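Local structure of GARP domain-containing protein (Trypanosoma brucei brucei TREU927, 6XZ6) at residues G39-E42 against E43-K46; A197-D200 against A201-E204. The protein probably acts as a trypanosome receptor for the host complement regulator factor H, a role linked to transmission of the parasite to tsetse flies. All coordinates share one frame; numbering follows the deposited sequence.

Contact 1 is a surface turn of helix 4-61, and contact 2 a turn of helix 165-208, with centres about 12 Å apart in the elongated helical bundle. Both put side chains against helix 67-125, L41 and S44 from the first, alanines from the second. Each spaces an acidic residue three positions before a lysine. In contact 1 the S44 hydroxyl is bonded to the L41 carbonyl; contact 2 presents more alanine methyls and is partly buried between helices 4-61 and 67-125, although farther from the centre of the chain. They meet directly: CB of A198 packs on the S44 carbonyl, and the like-charged carboxylates of E43 and D199 lie near each other.

Contact 1 (G39-E42 against E43-K46); sequences GALE and ESKK
G39 to E42 accept the backbone N-H groups of E43 to K46 in unbroken i to i+4 order, as the 3.1 Å from E43 N to G39 O and the 3.0 Å from K46 N to E42 O attest, so the segment is regular alpha helix. The carbonyl of L41 takes two donors: K45 N at 3.0 Å and the hydroxyl of S44, whose OG stands 2.6 Å from L41 O. OG sits between the backbone N and the carbonyl carbon of S44 (chi1 73°), which brings it to that oxygen well off the C=O line, at a C=O...OG angle of 123°. K45 is extended beyond CG, its chain crossing those of L41 and E42. Its CE comes 3.9 Å from L41 CD1, a hydrophobic brush, while its NZ forms a long salt bridge with E42 OE2 at 3.6 Å. The bend of E42 at chi2 carries its carboxylate to that ammonium group. K46 instead bends at chi3 and chi4, so its methylenes lie alongside E42 O. Beyond the turn, L41 and S44 lie on helix 67-125, while A40 and S44 reach helix 165-208. The chemistry is therefore divided: the buried serine satisfies its hydroxyl on its own helix where the neighbouring helices close in, whereas the K45 ammonium group is probably shared between E42 and a weak second partner, E91 of helix 67-125.

Contact 2 (A197-D200 against A201-E204); sequences AADD and AKSE
K202 and D199 lie one turn apart on helix 165-208, with their side chains side by side and pointing the same way. The K202 chain can be traced outward. CB sits over the preceding turn, 3.4 Å from both A198 O and D199 O. CG, set anti to the amide nitrogen with chi1 at 159°, is already farther off, 4.2 Å from D199 O. CD makes no close approach to the 197-200 segment, but a bend at chi3 (87°) turns the chain back, so that CE returns to 3.9 Å from the same oxygen. NZ then ends 3.6 Å from OD1 of D199, the distance of a salt bridge. The lysine side chain also touches A47 and E50 of helix 4-61, so the pair sits in the seam between two helices. The helical backbone around them is regular: K202 N donates to A198 O at 2.9 Å, and S203 N to D199 O at 3.0 Å with an N-H...O angle of 164°. A197, A198 and A201 offer their methyl groups to helix 67-125, where A201 meets V82 and A83 and A197 and A198 meet A86; A198 touches A47 of helix 4-61 as well. Such small side chains allow close helix-helix approach. With E43 as an acidic neighbour of D199, the ammonium group of K202, or a proton held between the two acids, may offset part of their repulsion.

Contact 1 (G39-E42 against E43-K46)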
loop_
_atom_site.group_PDB
_atom_site.type_symbol
_atom_site.label_atom_id
_atom_site.label_comp_id
_atom_site.label_asym_id
_atom_site.label_seq_id
_atom_site.Cartn_x
_atom_site.Cartn_y
_atom_site.Cartn_z
ATOM N N GLY A 39 -1.143 -16.122 8.872
ATOM C CA GLY A 39 -0.413 -17.382 8.918
ATOM C C GLY A 39 0.492 -17.463 10.122
ATOM O O GLY A 39 0.446 -18.445 10.847
ATOM N N ALA A 40 1.283 -16.400 10.369
ATOM C CA ALA A 40 2.189 -16.276 11.509
ATOM C C ALA A 40 1.442 -16.374 12.830
ATOM O O ALA A 40 1.873 -17.107 13.705
ATOM C CB ALA A 40 2.947 -14.977 11.427
ATOM N N LEU A 41 0.286 -15.693 12.954
ATOM C CA LEU A 41 -0.560 -15.739 14.150
ATOM C C LEU A 41 -1.135 -17.134 14.420
ATOM O O LEU A 41 -1.057 -17.613 15.550
ATOM C CB LEU A 41 -1.662 -14.671 14.092
ATOM C CG LEU A 41 -2.761 -14.739 15.137
ATOM C CD1 LEU A 41 -2.223 -14.521 16.537
ATOM C CD2 LEU A 41 -3.829 -13.742 14.839
ATOM N N GLU A 42 -1.714 -17.780 13.413
ATOM C CA GLU A 42 -2.279 -19.108 13.584
ATOM C C GLU A 42 -1.225 -20.157 13.939
ATOM O O GLU A 42 -1.497 -21.028 14.754
ATOM C CB GLU A 42 -3.113 -19.483 12.368
ATOM C CG GLU A 42 -4.382 -18.637 12.269
ATOM C CD GLU A 42 -5.438 -18.811 13.351
ATOM O OE1 GLU A 42 -5.712 -19.968 13.750
ATOM O OE2 GLU A 42 -6.003 -17.783 13.791
ATOM N N GLU A 43 -0.005 -20.014 13.432
ATOM C CA GLU A 43 1.102 -20.901 13.815
ATOM C C GLU A 43 1.470 -20.687 15.288
ATOM O O GLU A 43 1.769 -21.661 15.977
ATOM C CB GLU A 43 2.344 -20.670 12.944
ATOM C CG GLU A 43 2.763 -21.911 12.168
ATOM C CD GLU A 43 3.968 -22.661 12.712
ATOM O OE1 GLU A 43 4.997 -22.726 11.998
ATOM O OE2 GLU A 43 3.881 -23.200 13.841
ATOM N N SER A 44 1.426 -19.414 15.779
ATOM C CA SER A 44 1.730 -19.079 17.176
ATOM C C SER A 44 0.662 -19.619 18.101
ATOM O O SER A 44 0.973 -20.028 19.219
ATOM C CB SER A 44 1.937 -17.582 17.357
ATOM O OG SER A 44 0.737 -16.835 17.295
ATOM N N LYS A 45 -0.583 -19.685 17.621
ATOM C CA LYS A 45 -1.676 -20.254 18.397
ATOM C C LYS A 45 -1.575 -21.795 18.428
ATOM O O LYS A 45 -1.942 -22.400 19.435
ATOM C CB LYS A 45 -3.027 -19.775 17.879
ATOM C CG LYS A 45 -3.375 -18.338 18.260
ATOM C CD LYS A 45 -4.757 -18.000 17.737
ATOM C CE LYS A 45 -5.177 -16.578 17.994
ATOM N NZ LYS A 45 -6.224 -16.150 17.018
ATOM N N LYS A 46 -1.024 -22.429 17.357
ATOM C CA LYS A 46 -0.844 -23.896 17.310
ATOM C C LYS A 46 0.310 -24.309 18.213
ATOM O O LYS A 46 0.242 -25.362 18.834
ATOM C CB LYS A 46 -0.637 -24.447 15.873
ATOM C CG LYS A 46 -1.867 -24.336 14.959
ATOM C CD LYS A 46 -1.531 -24.644 13.485
ATOM C CE LYS A 46 -2.119 -23.636 12.505
ATOM N NZ LYS A 46 -1.252 -23.423 11.302
#

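Contact 2 (A197-D200 against A201-E204)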
loop_
_atom_site.group_PDB
_atom_site.type_symbol
_atom_site.label_atom_id
_atom_site.label_comp_id
_atom_site.label_asym_id
_atom_site.label_seq_id
_atom_site.Cartn_x
_atom_site.Cartn_y
_atom_site.Cartn_z
ATOM N N ALA A 197 9.172 -17.388 18.149
ATOM C CA ALA A 197 9.326 -17.391 19.601
ATOM C C ALA A 197 8.404 -18.437 20.243
ATOM O O ALA A 197 8.861 -19.167 21.128
ATOM C CB ALA A 197 9.018 -16.012 20.148
ATOM N N ALA A 198 7.134 -18.542 19.768
ATOM C CA ALA A 198 6.162 -19.527 20.248
ATOM C C ALA A 198 6.560 -20.953 19.835
ATOM O O ALA A 198 6.425 -21.862 20.633
ATOM C CB ALA A 198 4.768 -19.191 19.751
ATOM N N ASP A 199 7.093 -21.145 18.624
ATOM C CA ASP A 199 7.540 -22.460 18.137
ATOM C C ASP A 199 8.681 -23.001 18.976
ATOM O O ASP A 199 8.616 -24.151 19.409
ATOM C CB ASP A 199 7.957 -22.393 16.654
ATOM C CG ASP A 199 6.804 -22.480 15.668
ATOM O OD1 ASP A 199 5.784 -23.142 15.995
ATOM O OD2 ASP A 199 6.926 -21.911 14.557
ATOM N N ASP A 200 9.700 -22.156 19.229
ATOM C CA ASP A 200 10.884 -22.466 20.040
ATOM C C ASP A 200 10.484 -22.919 21.449
ATOM O O ASP A 200 11.048 -23.893 21.952
ATOM C CB ASP A 200 11.821 -21.237 20.139
ATOM C CG ASP A 200 12.475 -20.739 18.847
ATOM O OD1 ASP A 200 12.288 -21.388 17.783
ATOM O OD2 ASP A 200 13.160 -19.694 18.895
ATOM N N ALA A 201 9.508 -22.211 22.073
ATOM C CA ALA A 201 8.969 -22.499 23.399
ATOM C C ALA A 201 8.168 -23.802 23.379
ATOM O O ALA A 201 8.335 -24.604 24.288
ATOM C CB ALA A 201 8.109 -21.341 23.888
ATOM N N LYS A 202 7.310 -24.027 22.351
ATOM C CA LYS A 202 6.532 -25.266 22.163
ATOM C C LYS A 202 7.499 -26.462 22.169
ATOM O O LYS A 202 7.267 -27.440 22.877
ATOM C CB LYS A 202 5.756 -25.231 20.821
ATOM C CG LYS A 202 5.346 -26.619 20.292
ATOM C CD LYS A 202 5.041 -26.640 18.800
ATOM C CE LYS A 202 6.267 -26.859 17.941
ATOM N NZ LYS A 202 5.961 -26.672 16.496
ATOM N N SER A 203 8.588 -26.356 21.386
ATOM C CA SER A 203 9.630 -27.356 21.255
ATOM C C SER A 203 10.353 -27.604 22.562
ATOM O O SER A 203 10.665 -28.755 22.846
ATOM C CB SER A 203 10.613 -26.940 20.172
ATOM O OG SER A 203 9.977 -26.969 18.903
ATOM N N GLU A 204 10.607 -26.556 23.369
ATOM C CA GLU A 204 11.258 -26.693 24.674
ATOM C C GLU A 204 10.330 -27.434 25.641
ATOM O O GLU A 204 10.804 -28.277 26.385
ATOM C CB GLU A 204 11.694 -25.331 25.243
ATOM C CG GLU A 204 12.687 -25.445 26.402
ATOM C CD GLU A 204 13.305 -24.161 26.952
ATOM O OE1 GLU A 204 13.564 -23.225 26.157
ATOM O OE2 GLU A 204 13.558 -24.107 28.179
#